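Local coordinates for putative gdp-fucose protein o-fucosyltransferase 1 (PDB 3ZY3) that is a putative member of the protein O-fucosyltransferase 1 family, of the GT-B clan, and holds guanosine-5'-diphosphate in this model, at residues A[140-145]-A[154-159]; A[226-231]-A[259-264]; A[265-270]-A[355-360]; A[270-275]-A[297-302]; A[317-322]-A[338-343]. All coordinates share one frame; numbering follows the deposited sequence.

Interaction 1 of 5, residues A[140-145]-A[154-159]; sequences GDIPGG and RKKWLE. With SO4 (sulfate ion), chain C.
Gly145 O takes the indole N-H of Trp157: NE1 lies 2.8 Å from it, with an angle of 162° at the hydrogen. The oxygen lies in the indole plane, while the donor is tilted 28° from the carbonyl plane of Gly145. Ile142 covers one face of the same ring. Its CD1 stands 3.9 Å from the centroid of the five-membered ring of Trp157, nearly on the ring normal, a CH-pi contact. An extended chi2 (176°) carries that methyl out over the indole, while CG2 packs 3.9 Å from Lys156 CB. Further out, the extended Lys156 chain crosses Pro143 at about a right angle, with NZ 3.9 Å from Pro143 CG.

Ile142 to Gly145 form a type II turn, closed by Gly145 N to Ile142 O at 2.8 Å, and Gly144 takes the positive phi at its third position. Phe33 meets the indole edge-to-face, and Phe139 packs on it. At the start of helix 153-160 a sulfate, probably from the crystallisation liquor, accepts the N-H groups of Lys155 (N to O2 2.8 Å) and Gly152. Bonded to a backbone oxygen and covered by Ile142, the buried indole ties this helix to the loop after strand 135-138, its rotation probably fixed.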
# COMPACT_ATOMS: atom_id res chain seq x y z
N GLY A 140 -9.27 -8.37 -20.01
CA GLY A 140 -7.89 -8.57 -20.45
C GLY A 140 -7.75 -8.52 -21.96
O GLY A 140 -6.66 -8.23 -22.47
N ASP A 141 -8.85 -8.81 -22.65
CA ASP A 141 -8.91 -8.74 -24.11
C ASP A 141 -8.88 -7.31 -24.65
O ASP A 141 -8.63 -7.12 -25.84
CB ASP A 141 -10.12 -9.49 -24.66
CG ASP A 141 -11.45 -9.00 -24.08
OD1 ASP A 141 -11.58 -8.91 -22.84
OD2 ASP A 141 -12.36 -8.69 -24.88
N ILE A 142 -9.15 -6.32 -23.81
CA ILE A 142 -9.02 -4.91 -24.20
C ILE A 142 -7.53 -4.56 -24.26
O ILE A 142 -6.81 -4.78 -23.28
CB ILE A 142 -9.74 -3.94 -23.21
CG1 ILE A 142 -11.22 -4.30 -23.07
CG2 ILE A 142 -9.58 -2.49 -23.69
CD1 ILE A 142 -11.98 -3.46 -22.04
N PRO A 143 -7.06 -4.04 -25.42
CA PRO A 143 -5.63 -3.75 -25.55
C PRO A 143 -5.18 -2.74 -24.50
O PRO A 143 -5.80 -1.68 -24.35
CB PRO A 143 -5.52 -3.16 -26.96
CG PRO A 143 -6.69 -3.74 -27.70
CD PRO A 143 -7.79 -3.76 -26.67
N GLY A 144 -4.12 -3.10 -23.77
CA GLY A 144 -3.60 -2.31 -22.65
C GLY A 144 -4.31 -2.55 -21.32
O GLY A 144 -4.02 -1.88 -20.34
N GLY A 145 -5.27 -3.49 -21.30
CA GLY A 145 -5.92 -3.88 -20.04
C GLY A 145 -6.48 -2.70 -19.27
O GLY A 145 -7.35 -1.97 -19.79
N ARG A 154 -9.79 3.74 -22.96
CA ARG A 154 -10.95 4.26 -22.20
C ARG A 154 -12.27 4.16 -22.99
O ARG A 154 -13.31 3.74 -22.45
CB ARG A 154 -10.71 5.71 -21.76
CG ARG A 154 -11.75 6.22 -20.77
CD ARG A 154 -11.60 7.71 -20.46
NE ARG A 154 -12.66 8.12 -19.54
CZ ARG A 154 -13.79 8.72 -19.90
NH1 ARG A 154 -14.02 9.04 -21.17
NH2 ARG A 154 -14.69 9.03 -18.97
N LYS A 155 -12.21 4.56 -24.25
CA LYS A 155 -13.36 4.46 -25.14
C LYS A 155 -13.83 3.00 -25.16
O LYS A 155 -15.00 2.72 -24.95
CB LYS A 155 -12.99 4.94 -26.53
CG LYS A 155 -13.90 6.06 -27.07
CD LYS A 155 -13.44 7.44 -26.54
CE LYS A 155 -13.61 8.55 -27.58
NZ LYS A 155 -15.05 8.83 -27.86
N LYS A 156 -12.89 2.08 -25.39
CA LYS A 156 -13.16 0.64 -25.37
C LYS A 156 -13.75 0.14 -24.06
O LYS A 156 -14.66 -0.69 -24.10
CB LYS A 156 -11.91 -0.17 -25.72
CG LYS A 156 -11.74 -0.45 -27.21
CD LYS A 156 -10.30 -0.79 -27.57
CE LYS A 156 -10.15 -1.01 -29.07
NZ LYS A 156 -8.72 -1.00 -29.50
N TRP A 157 -13.27 0.63 -22.92
CA TRP A 157 -13.89 0.28 -21.63
C TRP A 157 -15.35 0.70 -21.57
O TRP A 157 -16.22 -0.09 -21.20
CB TRP A 157 -13.13 0.87 -20.43
CG TRP A 157 -12.01 0.01 -19.93
CD1 TRP A 157 -10.74 -0.06 -20.44
CD2 TRP A 157 -12.05 -0.92 -18.83
NE1 TRP A 157 -9.97 -0.95 -19.70
CE2 TRP A 157 -10.75 -1.49 -18.71
CE3 TRP A 157 -13.04 -1.31 -17.93
CZ2 TRP A 157 -10.43 -2.44 -17.74
CZ3 TRP A 157 -12.72 -2.25 -16.94
CH2 TRP A 157 -11.42 -2.80 -16.85
N LEU A 158 -15.63 1.95 -21.95
CA LEU A 158 -16.99 2.49 -21.90
C LEU A 158 -17.91 1.83 -22.94
O LEU A 158 -19.12 1.81 -22.77
CB LEU A 158 -16.98 4.01 -22.12
CG LEU A 158 -16.25 4.89 -21.10
CD1 LEU A 158 -16.23 6.35 -21.58
CD2 LEU A 158 -16.92 4.79 -19.75
N GLU A 159 -17.31 1.31 -24.01
CA GLU A 159 -18.06 0.56 -25.01
C GLU A 159 -18.46 -0.83 -24.47
O GLU A 159 -19.59 -1.27 -24.65
CB GLU A 159 -17.25 0.43 -26.32
CG GLU A 159 -17.69 -0.72 -27.24
CD GLU A 159 -17.01 -0.72 -28.61
OE1 GLU A 159 -15.77 -0.47 -28.69
OE2 GLU A 159 -17.73 -1.00 -29.60
S SO4 C . -9.60 7.49 -25.28
O1 SO4 C . -8.13 7.60 -25.28
O2 SO4 C . -9.97 6.11 -24.98
O3 SO4 C . -10.21 8.39 -24.29
O4 SO4 C . -10.09 7.83 -26.61

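Interaction 2 of 5, residues A[226-231]-A[259-264]; sequences RVCEHI and ICSPSK. With SO4 (sulfate ion), chain D.
Cys228 and Cys260 interlock at the closest point of the two backbones, their SG atoms joined at 2.0 Å with a chi3 of -75°. The two sulfurs leave their helices differently: SG of Cys260 is turned opposite its own backbone N (chi1 -164°), whereas that of Cys228 lies beside its N. Three side chains press round the bridge. Ile231 pushes its CD1 against Cys260 CB at 3.2 Å, tighter than normal carbon contact, and this corner may be slightly strained. Ser261 brings CB to 3.7 Å from Cys228 SG, and Val227 CG1 touches Cys260 SG more loosely, at 4.4 Å.

This disulfide cross-links helix 224-229 to the end of the short helix 257-260, within the GDP-binding half of a GT-B enzyme; the side chain of Val227 is about 6 Å from the bound GDP. Cys260 O, for its part, accepts hydrogen bonds from Trp224 NE1 and Asn331 ND2, which fix the chain leaving the bridge. Beyond Pro262 the next helix opens with a capping box: the Ser263 side chain caps a backbone N of the first turn, and Gln266 OE1 accepts from Ser263 N. A sulfate rests on that helix start, its O4 2.7 Å from Lys264 N.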
# COMPACT_ATOMS: atom_id res chain seq x y z
N ARG A 226 13.81 -14.88 0.28
CA ARG A 226 13.37 -15.20 -1.07
C ARG A 226 13.18 -13.94 -1.91
O ARG A 226 13.56 -13.92 -3.08
CB ARG A 226 12.08 -16.04 -1.04
CG ARG A 226 11.67 -16.61 -2.38
CD ARG A 226 12.89 -17.27 -3.05
NE ARG A 226 12.53 -18.02 -4.24
CZ ARG A 226 12.35 -17.50 -5.46
NH1 ARG A 226 12.49 -16.19 -5.67
NH2 ARG A 226 12.03 -18.30 -6.46
N VAL A 227 12.61 -12.90 -1.30
CA VAL A 227 12.41 -11.62 -1.99
C VAL A 227 13.73 -11.12 -2.60
O VAL A 227 13.77 -10.78 -3.79
CB VAL A 227 11.75 -10.56 -1.07
CG1 VAL A 227 11.72 -9.18 -1.73
CG2 VAL A 227 10.34 -11.01 -0.69
N CYS A 228 14.78 -11.13 -1.79
CA CYS A 228 16.08 -10.55 -2.16
C CYS A 228 16.93 -11.49 -3.02
O CYS A 228 17.87 -11.05 -3.67
CB CYS A 228 16.86 -10.06 -0.92
SG CYS A 228 15.91 -8.82 0.03
N GLU A 229 16.57 -12.77 -3.05
CA GLU A 229 17.16 -13.73 -4.00
C GLU A 229 16.82 -13.37 -5.45
O GLU A 229 17.48 -13.81 -6.38
CB GLU A 229 16.64 -15.13 -3.72
CG GLU A 229 17.42 -15.89 -2.69
CD GLU A 229 16.92 -17.31 -2.51
OE1 GLU A 229 16.22 -17.87 -3.41
OE2 GLU A 229 17.25 -17.88 -1.44
N HIS A 230 15.76 -12.59 -5.63
CA HIS A 230 15.36 -12.08 -6.93
C HIS A 230 16.42 -11.23 -7.62
O HIS A 230 16.37 -11.07 -8.85
CB HIS A 230 14.06 -11.27 -6.81
CG HIS A 230 12.83 -12.06 -7.12
ND1 HIS A 230 12.11 -12.74 -6.16
CD2 HIS A 230 12.19 -12.28 -8.30
CE1 HIS A 230 11.08 -13.35 -6.72
NE2 HIS A 230 11.10 -13.08 -8.02
N ILE A 231 17.37 -10.68 -6.86
CA ILE A 231 18.32 -9.70 -7.38
C ILE A 231 19.41 -10.32 -8.25
O ILE A 231 20.16 -11.19 -7.81
CB ILE A 231 18.95 -8.84 -6.25
CG1 ILE A 231 17.88 -7.97 -5.60
CG2 ILE A 231 20.11 -7.98 -6.78
CD1 ILE A 231 18.25 -7.51 -4.23
N ILE A 259 21.26 -3.34 -0.59
CA ILE A 259 20.05 -2.51 -0.52
C ILE A 259 18.84 -3.32 -0.02
O ILE A 259 18.13 -2.89 0.90
CB ILE A 259 19.75 -1.87 -1.90
CG1 ILE A 259 20.80 -0.81 -2.24
CG2 ILE A 259 18.32 -1.28 -1.94
CD1 ILE A 259 20.84 -0.41 -3.70
N CYS A 260 18.60 -4.47 -0.64
CA CYS A 260 17.44 -5.33 -0.30
C CYS A 260 17.53 -5.94 1.09
O CYS A 260 16.55 -5.95 1.85
CB CYS A 260 17.33 -6.48 -1.31
SG CYS A 260 15.69 -7.29 -1.24
N SER A 261 18.70 -6.46 1.42
CA SER A 261 18.84 -7.19 2.65
C SER A 261 20.15 -6.86 3.31
O SER A 261 21.06 -7.69 3.34
CB SER A 261 18.70 -8.70 2.40
OG SER A 261 18.45 -9.36 3.63
N PRO A 262 20.26 -5.64 3.88
CA PRO A 262 21.52 -5.31 4.55
C PRO A 262 21.87 -6.28 5.69
O PRO A 262 20.98 -6.79 6.40
CB PRO A 262 21.28 -3.91 5.11
CG PRO A 262 19.78 -3.78 5.18
CD PRO A 262 19.26 -4.56 4.01
N SER A 263 23.17 -6.56 5.82
CA SER A 263 23.65 -7.37 6.92
C SER A 263 23.44 -6.62 8.25
O SER A 263 23.30 -5.39 8.26
CB SER A 263 25.13 -7.73 6.70
OG SER A 263 25.96 -6.58 6.88
N LYS A 264 23.41 -7.36 9.36
CA LYS A 264 23.37 -6.76 10.70
C LYS A 264 24.45 -5.70 10.88
O LYS A 264 24.18 -4.62 11.40
CB LYS A 264 23.53 -7.83 11.80
CG LYS A 264 22.37 -8.79 11.92
CD LYS A 264 22.33 -9.46 13.30
CE LYS A 264 21.53 -10.76 13.23
NZ LYS A 264 21.60 -11.49 14.52
S SO4 D . 24.06 -11.14 9.03
O1 SO4 D . 24.57 -11.40 7.68
O2 SO4 D . 23.40 -12.34 9.56
O3 SO4 D . 25.17 -10.78 9.92
O4 SO4 D . 23.09 -10.06 8.97

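Interaction 3 of 5, residues A[265-270]-A[355-360]; sequences QQILEQ and AFFGIR
A glutamine side chain and a phenylalanine ring join helix 264-278 to the turn that follows the edge strand 354-356, in the Rossmann-like half of this GT-B protein. Gln270 OE1 accepts the backbone N-H of Gly358 at 2.8 Å. The N-H points at the oxygen well, with 163° at the hydrogen, and arrives on a lone pair in the carbonyl plane of the amide. Gln270 reaches it because its chain runs straight beyond CG (chi2 176°), and OE1 then also rests 3.2 Å from Phe357 CA.

The Phe357 ring turns its edge to this oxygen, CD1 lying 3.6 Å from Gln270 OE1, with amide and ring planes 63° apart. Further along the same edge, Phe357 CE1 comes 4.0 Å from Ile267 O. Ile267 uses two branches: CG2 is 4.2 Å from Phe357 CE1, and CG1 lies above one ring face, displaced toward the rim.

Phe356 to Ile359 make a type II turn in which Gly358 holds the positive phi, so the N-H gripped by Gln270 is that of a turn residue. Phe357 also touches Pro262, just ahead of the helix. On the strand side, Ala355 and Phe357 make backbone hydrogen bonds to strand 327-330, while the Phe356 ring touches Gln244 and Cys245 of helix 243-246. Helix 264-278 thus packs on a face of the parallel sheet, with helix 293-300 against it at Leu268.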
# COMPACT_ATOMS: atom_id res chain seq x y z
N GLN A 265 25.67 -6.03 10.48
CA GLN A 265 26.77 -5.10 10.55
C GLN A 265 26.47 -3.81 9.77
O GLN A 265 26.71 -2.70 10.26
CB GLN A 265 28.06 -5.74 10.02
CG GLN A 265 29.24 -4.77 9.99
CD GLN A 265 30.53 -5.46 9.58
OE1 GLN A 265 30.99 -6.40 10.24
NE2 GLN A 265 31.13 -4.99 8.49
N GLN A 266 25.96 -3.97 8.55
CA GLN A 266 25.62 -2.85 7.68
C GLN A 266 24.47 -2.03 8.26
O GLN A 266 24.48 -0.78 8.21
CB GLN A 266 25.26 -3.38 6.27
CG GLN A 266 26.48 -3.66 5.39
CD GLN A 266 26.18 -4.67 4.28
OE1 GLN A 266 25.04 -5.08 4.07
NE2 GLN A 266 27.23 -5.06 3.54
N ILE A 267 23.49 -2.71 8.84
CA ILE A 267 22.37 -2.02 9.47
C ILE A 267 22.87 -1.12 10.59
O ILE A 267 22.54 0.07 10.63
CB ILE A 267 21.28 -3.00 10.01
CG1 ILE A 267 20.47 -3.57 8.85
CG2 ILE A 267 20.35 -2.27 11.00
CD1 ILE A 267 19.74 -4.90 9.18
N LEU A 268 23.64 -1.70 11.50
CA LEU A 268 24.11 -0.95 12.65
C LEU A 268 24.97 0.24 12.21
O LEU A 268 24.86 1.33 12.78
CB LEU A 268 24.87 -1.88 13.63
CG LEU A 268 24.08 -3.03 14.28
CD1 LEU A 268 24.98 -3.96 15.12
CD2 LEU A 268 22.95 -2.50 15.15
N GLU A 269 25.83 0.02 11.22
CA GLU A 269 26.76 1.07 10.75
C GLU A 269 26.00 2.27 10.17
O GLU A 269 26.33 3.43 10.46
CB GLU A 269 27.72 0.52 9.70
CG GLU A 269 28.89 -0.25 10.27
CD GLU A 269 29.64 -1.06 9.20
OE1 GLU A 269 29.21 -1.10 8.02
OE2 GLU A 269 30.67 -1.67 9.54
N GLN A 270 24.97 1.97 9.39
CA GLN A 270 24.14 2.99 8.76
C GLN A 270 23.21 3.73 9.71
O GLN A 270 22.99 4.93 9.54
CB GLN A 270 23.39 2.38 7.58
CG GLN A 270 24.40 1.86 6.55
CD GLN A 270 23.76 1.15 5.38
OE1 GLN A 270 22.83 1.65 4.76
NE2 GLN A 270 24.29 -0.04 5.05
N ALA A 355 15.99 8.30 3.59
CA ALA A 355 17.17 7.61 3.10
C ALA A 355 16.82 6.14 3.09
O ALA A 355 15.76 5.75 3.60
CB ALA A 355 18.37 7.89 4.04
N PHE A 356 17.68 5.32 2.49
CA PHE A 356 17.45 3.87 2.51
C PHE A 356 18.76 3.16 2.82
O PHE A 356 19.84 3.72 2.59
CB PHE A 356 16.88 3.38 1.17
CG PHE A 356 15.55 4.00 0.81
CD1 PHE A 356 14.37 3.45 1.27
CD2 PHE A 356 15.50 5.18 0.07
CE1 PHE A 356 13.16 4.00 0.95
CE2 PHE A 356 14.28 5.75 -0.26
CZ PHE A 356 13.11 5.17 0.19
N PHE A 357 18.68 1.95 3.36
CA PHE A 357 19.87 1.13 3.54
C PHE A 357 20.56 0.84 2.20
O PHE A 357 19.89 0.52 1.22
CB PHE A 357 19.49 -0.18 4.23
CG PHE A 357 19.06 0.01 5.66
CD1 PHE A 357 20.01 0.33 6.65
CD2 PHE A 357 17.73 -0.12 6.02
CE1 PHE A 357 19.63 0.51 7.99
CE2 PHE A 357 17.34 0.04 7.36
CZ PHE A 357 18.30 0.38 8.34
N GLY A 358 21.89 0.92 2.19
CA GLY A 358 22.66 0.54 0.99
C GLY A 358 22.70 1.54 -0.17
O GLY A 358 23.35 1.27 -1.16
N ILE A 359 22.02 2.68 -0.03
CA ILE A 359 21.99 3.73 -1.08
C ILE A 359 22.54 5.04 -0.53
O ILE A 359 22.18 5.45 0.58
CB ILE A 359 20.54 4.03 -1.63
CG1 ILE A 359 19.78 2.78 -2.02
CG2 ILE A 359 20.59 4.91 -2.91
CD1 ILE A 359 19.09 2.12 -0.89
N ARG A 360 23.39 5.71 -1.30
CA ARG A 360 24.00 6.97 -0.87
C ARG A 360 23.12 8.15 -1.25
O ARG A 360 23.18 9.21 -0.61
CB ARG A 360 25.38 7.13 -1.50
CG ARG A 360 26.39 6.02 -1.20
CD ARG A 360 27.75 6.40 -1.76
NE ARG A 360 28.87 5.68 -1.13
CZ ARG A 360 30.12 6.13 -1.09
NH1 ARG A 360 30.44 7.30 -1.64
NH2 ARG A 360 31.07 5.40 -0.50

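Interaction 4 of 5, residues A[270-275]-A[297-302]; sequences QIVEKV and NEALKP
Leu300 and Val275 make the closest side-chain approach here, CD2 of Leu300 resting 4.0 Å from CG2 of Val275 as the two chains cross at a slant. CD2 is the working branch of Leu300: with CD1 swung out along the chain direction (chi2 175°), the other methyl is left facing helix 264-278. It meets three residues on two successive turns of that helix, adding Val272 CG2 at 4.2 Å and Ile271 CG2 at 4.4 Å. Ile271, Val275 and Leu300 are all buried, and all three also touch Val283 of the strand beneath.

The outer side differs in burial more than in distance. Val272 and Ala299 are only partly covered from solvent, yet Val272 CG2 lies 4.3 Å from Ala299 CB and 4.0 Å from the carbonyl oxygen of Ala299. Val272 also leans on Tyr303, just past helix 293-300. The whole interface buries a modest 152 Å² and is held by van der Waals contact, without a polar bond between the segments.

In chain order, helix 264-278, strand 282-287, helix 293-300 and strand 307-308 follow one another, and the two strands lie side by side and parallel. Both helices cover the same face of that sheet, as in a Rossmann-like run of beta-alpha-beta units, and this contact is where they touch above strand 282-287.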
# COMPACT_ATOMS: atom_id res chain seq x y z
N GLN A 270 24.97 1.97 9.39
CA GLN A 270 24.14 2.99 8.76
C GLN A 270 23.21 3.73 9.71
O GLN A 270 22.99 4.93 9.54
CB GLN A 270 23.39 2.38 7.58
CG GLN A 270 24.40 1.86 6.55
CD GLN A 270 23.76 1.15 5.38
OE1 GLN A 270 22.83 1.65 4.76
NE2 GLN A 270 24.29 -0.04 5.05
N ILE A 271 22.72 3.05 10.74
CA ILE A 271 21.96 3.71 11.81
C ILE A 271 22.87 4.71 12.52
O ILE A 271 22.49 5.87 12.73
CB ILE A 271 21.42 2.71 12.89
CG1 ILE A 271 20.54 1.61 12.29
CG2 ILE A 271 20.70 3.45 14.01
CD1 ILE A 271 19.54 2.05 11.38
N VAL A 272 24.08 4.27 12.84
CA VAL A 272 25.05 5.14 13.50
C VAL A 272 25.32 6.37 12.62
O VAL A 272 25.29 7.50 13.11
CB VAL A 272 26.33 4.40 13.94
CG1 VAL A 272 27.41 5.37 14.40
CG2 VAL A 272 25.99 3.37 15.05
N GLU A 273 25.53 6.14 11.33
CA GLU A 273 25.80 7.20 10.37
C GLU A 273 24.65 8.20 10.37
O GLU A 273 24.85 9.40 10.48
CB GLU A 273 26.01 6.61 8.97
CG GLU A 273 26.44 7.65 7.91
CD GLU A 273 26.32 7.12 6.47
OE1 GLU A 273 26.21 5.88 6.27
OE2 GLU A 273 26.33 7.96 5.55
N LYS A 274 23.43 7.69 10.26
CA LYS A 274 22.26 8.55 10.16
C LYS A 274 22.00 9.30 11.46
O LYS A 274 21.59 10.47 11.42
CB LYS A 274 21.03 7.75 9.71
CG LYS A 274 21.22 7.13 8.33
CD LYS A 274 21.43 8.18 7.28
CE LYS A 274 21.56 7.57 5.88
NZ LYS A 274 22.07 8.60 4.94
N VAL A 275 22.25 8.65 12.60
CA VAL A 275 22.20 9.36 13.90
C VAL A 275 23.17 10.56 13.85
O VAL A 275 22.79 11.71 14.15
CB VAL A 275 22.54 8.39 15.09
CG1 VAL A 275 22.86 9.20 16.37
CG2 VAL A 275 21.37 7.41 15.34
N ASN A 297 21.20 -0.69 20.59
CA ASN A 297 21.59 0.03 21.81
C ASN A 297 23.07 -0.13 22.13
O ASN A 297 23.72 0.82 22.60
CB ASN A 297 20.76 -0.43 23.02
CG ASN A 297 19.39 0.21 23.06
OD1 ASN A 297 19.14 1.21 22.40
ND2 ASN A 297 18.49 -0.36 23.84
N GLU A 298 23.60 -1.32 21.86
CA GLU A 298 25.03 -1.56 22.09
C GLU A 298 25.85 -0.68 21.12
O GLU A 298 26.83 -0.04 21.52
CB GLU A 298 25.34 -3.06 21.95
CG GLU A 298 26.84 -3.38 21.77
CD GLU A 298 27.18 -4.89 21.63
OE1 GLU A 298 26.81 -5.53 20.61
OE2 GLU A 298 27.86 -5.42 22.53
N ALA A 299 25.43 -0.63 19.86
CA ALA A 299 26.11 0.17 18.85
C ALA A 299 25.99 1.69 19.12
O ALA A 299 26.90 2.48 18.79
CB ALA A 299 25.55 -0.19 17.46
N LEU A 300 24.87 2.10 19.72
CA LEU A 300 24.62 3.51 20.01
C LEU A 300 25.17 3.99 21.34
O LEU A 300 25.19 5.20 21.61
CB LEU A 300 23.12 3.77 20.00
CG LEU A 300 22.37 3.60 18.70
CD1 LEU A 300 20.90 3.80 18.97
CD2 LEU A 300 22.90 4.55 17.66
N LYS A 301 25.64 3.06 22.17
CA LYS A 301 26.12 3.38 23.53
C LYS A 301 27.26 4.41 23.56
O LYS A 301 27.25 5.28 24.44
CB LYS A 301 26.52 2.11 24.29
CG LYS A 301 26.54 2.24 25.79
CD LYS A 301 27.11 1.01 26.45
CE LYS A 301 27.46 1.27 27.94
NZ LYS A 301 28.58 0.36 28.38
N PRO A 302 28.23 4.34 22.61
CA PRO A 302 29.28 5.39 22.61
C PRO A 302 28.73 6.78 22.41
O PRO A 302 29.41 7.76 22.75
CB PRO A 302 30.18 4.99 21.42
CG PRO A 302 29.93 3.50 21.23
CD PRO A 302 28.49 3.31 21.59

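Interaction 5 of 5, residues A[317-322]-A[338-343]; sequences TSLAIM and HIVKRE
Val340 projects from helix 335-346 between Leu319 and Met322, residues one turn apart on helix 315-324. Its CG2 is 3.6 Å from Leu319 CD2, while CG1 packs 3.7 Å from Met322 CB. Met322, bent at chi3 (-78°), curls its methyl back so that CE comes 3.8 Å from Val340 CG2. Leu319 splits its two branches: CD2 meets Val340, and CD1 turns to Ile339 CD1 at 4.1 Å. The helices run in broadly the same direction, their axes 9.3 Å apart at a crossing angle of -39°.

Next out, two waters bridge the seam from Glu343. One donates to Leu319 O at 2.9 Å and to Glu343 OE1; the other donates to Ala320 O and, at 2.6 Å, to Glu343 OE2. OE1 has a further donor in Trp193 NE1, and Trp193 also packs on Leu319. Helix 20-37 closes the rim beside Leu319 and Ile339 with Phe20 and Val24, and Ala286 of strand 282-287 lies against Met322, whose side chain is about 5 Å from the bound GDP.

Three N-H or O-H donors on one carboxylate should restrict the rotation of the Glu343 group and would probably favour its charged form. The core of the seam is apolar, as the Leu319, Met322, Ile339 and Val340 contacts show, and at its edge a glutamate reaches the neighbouring helix backbone through water.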
# COMPACT_ATOMS: atom_id res chain seq x y z
N THR A 317 0.39 2.26 13.44
CA THR A 317 1.07 3.25 14.29
C THR A 317 2.54 3.37 13.91
O THR A 317 3.12 4.47 13.96
CB THR A 317 0.97 2.92 15.78
OG1 THR A 317 -0.40 2.73 16.12
CG2 THR A 317 1.47 4.13 16.59
N SER A 318 3.15 2.24 13.54
CA SER A 318 4.55 2.26 13.14
C SER A 318 4.80 3.08 11.89
O SER A 318 5.75 3.85 11.86
CB SER A 318 5.12 0.85 12.96
OG SER A 318 5.48 0.34 14.23
N LEU A 319 3.97 2.88 10.85
CA LEU A 319 4.02 3.71 9.63
C LEU A 319 3.83 5.20 9.97
O LEU A 319 4.58 6.06 9.49
CB LEU A 319 2.95 3.25 8.62
CG LEU A 319 3.12 1.87 7.98
CD1 LEU A 319 1.84 1.44 7.25
CD2 LEU A 319 4.30 1.95 7.01
N ALA A 320 2.84 5.51 10.80
CA ALA A 320 2.61 6.89 11.22
C ALA A 320 3.80 7.50 11.96
O ALA A 320 4.17 8.62 11.66
CB ALA A 320 1.29 7.02 12.05
N ILE A 321 4.39 6.78 12.90
CA ILE A 321 5.63 7.26 13.58
C ILE A 321 6.78 7.51 12.61
O ILE A 321 7.44 8.58 12.67
CB ILE A 321 6.07 6.26 14.71
CG1 ILE A 321 4.96 6.14 15.76
CG2 ILE A 321 7.43 6.71 15.37
CD1 ILE A 321 5.06 4.97 16.72
N MET A 322 7.03 6.56 11.70
CA MET A 322 8.09 6.75 10.72
C MET A 322 7.81 7.96 9.81
O MET A 322 8.72 8.68 9.44
CB MET A 322 8.32 5.47 9.89
CG MET A 322 8.81 4.29 10.73
SD MET A 322 9.28 2.87 9.74
CE MET A 322 7.67 2.14 9.32
N HIS A 338 7.75 1.96 1.26
CA HIS A 338 7.27 2.89 0.23
C HIS A 338 6.11 3.81 0.70
O HIS A 338 6.04 5.00 0.33
CB HIS A 338 6.93 2.17 -1.09
CG HIS A 338 7.06 3.04 -2.30
ND1 HIS A 338 6.88 2.57 -3.59
CD2 HIS A 338 7.39 4.35 -2.42
CE1 HIS A 338 7.06 3.56 -4.44
NE2 HIS A 338 7.38 4.65 -3.76
N ILE A 339 5.25 3.29 1.56
CA ILE A 339 4.17 4.10 2.16
C ILE A 339 4.79 5.28 2.91
O ILE A 339 4.36 6.43 2.77
CB ILE A 339 3.28 3.27 3.09
CG1 ILE A 339 2.43 2.28 2.29
CG2 ILE A 339 2.33 4.19 3.92
CD1 ILE A 339 1.60 1.36 3.14
N VAL A 340 5.82 4.99 3.71
CA VAL A 340 6.45 6.05 4.50
C VAL A 340 7.10 7.06 3.55
O VAL A 340 6.94 8.29 3.71
CB VAL A 340 7.48 5.50 5.51
CG1 VAL A 340 8.08 6.66 6.38
CG2 VAL A 340 6.86 4.41 6.41
N LYS A 341 7.89 6.57 2.60
CA LYS A 341 8.54 7.43 1.63
C LYS A 341 7.51 8.35 0.96
O LYS A 341 7.73 9.57 0.84
CB LYS A 341 9.31 6.59 0.60
CG LYS A 341 9.92 7.35 -0.56
CD LYS A 341 10.89 8.40 -0.02
CE LYS A 341 12.02 8.70 -0.99
NZ LYS A 341 11.64 9.79 -1.91
N ARG A 342 6.38 7.80 0.54
CA ARG A 342 5.42 8.63 -0.20
C ARG A 342 4.71 9.66 0.68
O ARG A 342 4.38 10.76 0.21
CB ARG A 342 4.42 7.78 -1.00
CG ARG A 342 5.02 7.12 -2.26
CD ARG A 342 3.94 6.32 -2.99
NE ARG A 342 3.23 5.38 -2.12
CZ ARG A 342 3.19 4.05 -2.27
NH1 ARG A 342 3.83 3.46 -3.25
NH2 ARG A 342 2.45 3.32 -1.44
N GLU A 343 4.49 9.31 1.96
CA GLU A 343 3.92 10.23 2.94
C GLU A 343 4.91 11.38 3.17
O GLU A 343 4.53 12.57 3.15
CB GLU A 343 3.58 9.52 4.27
CG GLU A 343 2.96 10.46 5.31
CD GLU A 343 2.83 9.85 6.69
OE1 GLU A 343 2.32 8.72 6.80
OE2 GLU A 343 3.22 10.52 7.68
O HOH W 1 3.78 6.37 6.74
O HOH W 2 2.41 10.18 10.11

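In the fold
Interactions 2 to 5 belong to the half of the molecule built on the five-stranded parallel sheet, whereas interaction 1 lies with the other sheet, its centre 35 to 53 Å from theirs. Interactions 1, 3, 4 and 5 are mostly buried; interaction 2 is only partly so. Interaction 5, about 10 Å from the chain centre, is the most central, apolar with an edge bridged by water. Interactions 3 and 4 share Gln270 and helix 264-278 and touch where Phe357 CZ meets Ile271 CD1 at 3.7 Å, but one rests on an amide bond and the other on methyl groups. Interaction 2, which is covalent, abuts interaction 3 through Pro262 and Ile259. Interactions 1 and 2 each have a sulfate beside a helix start.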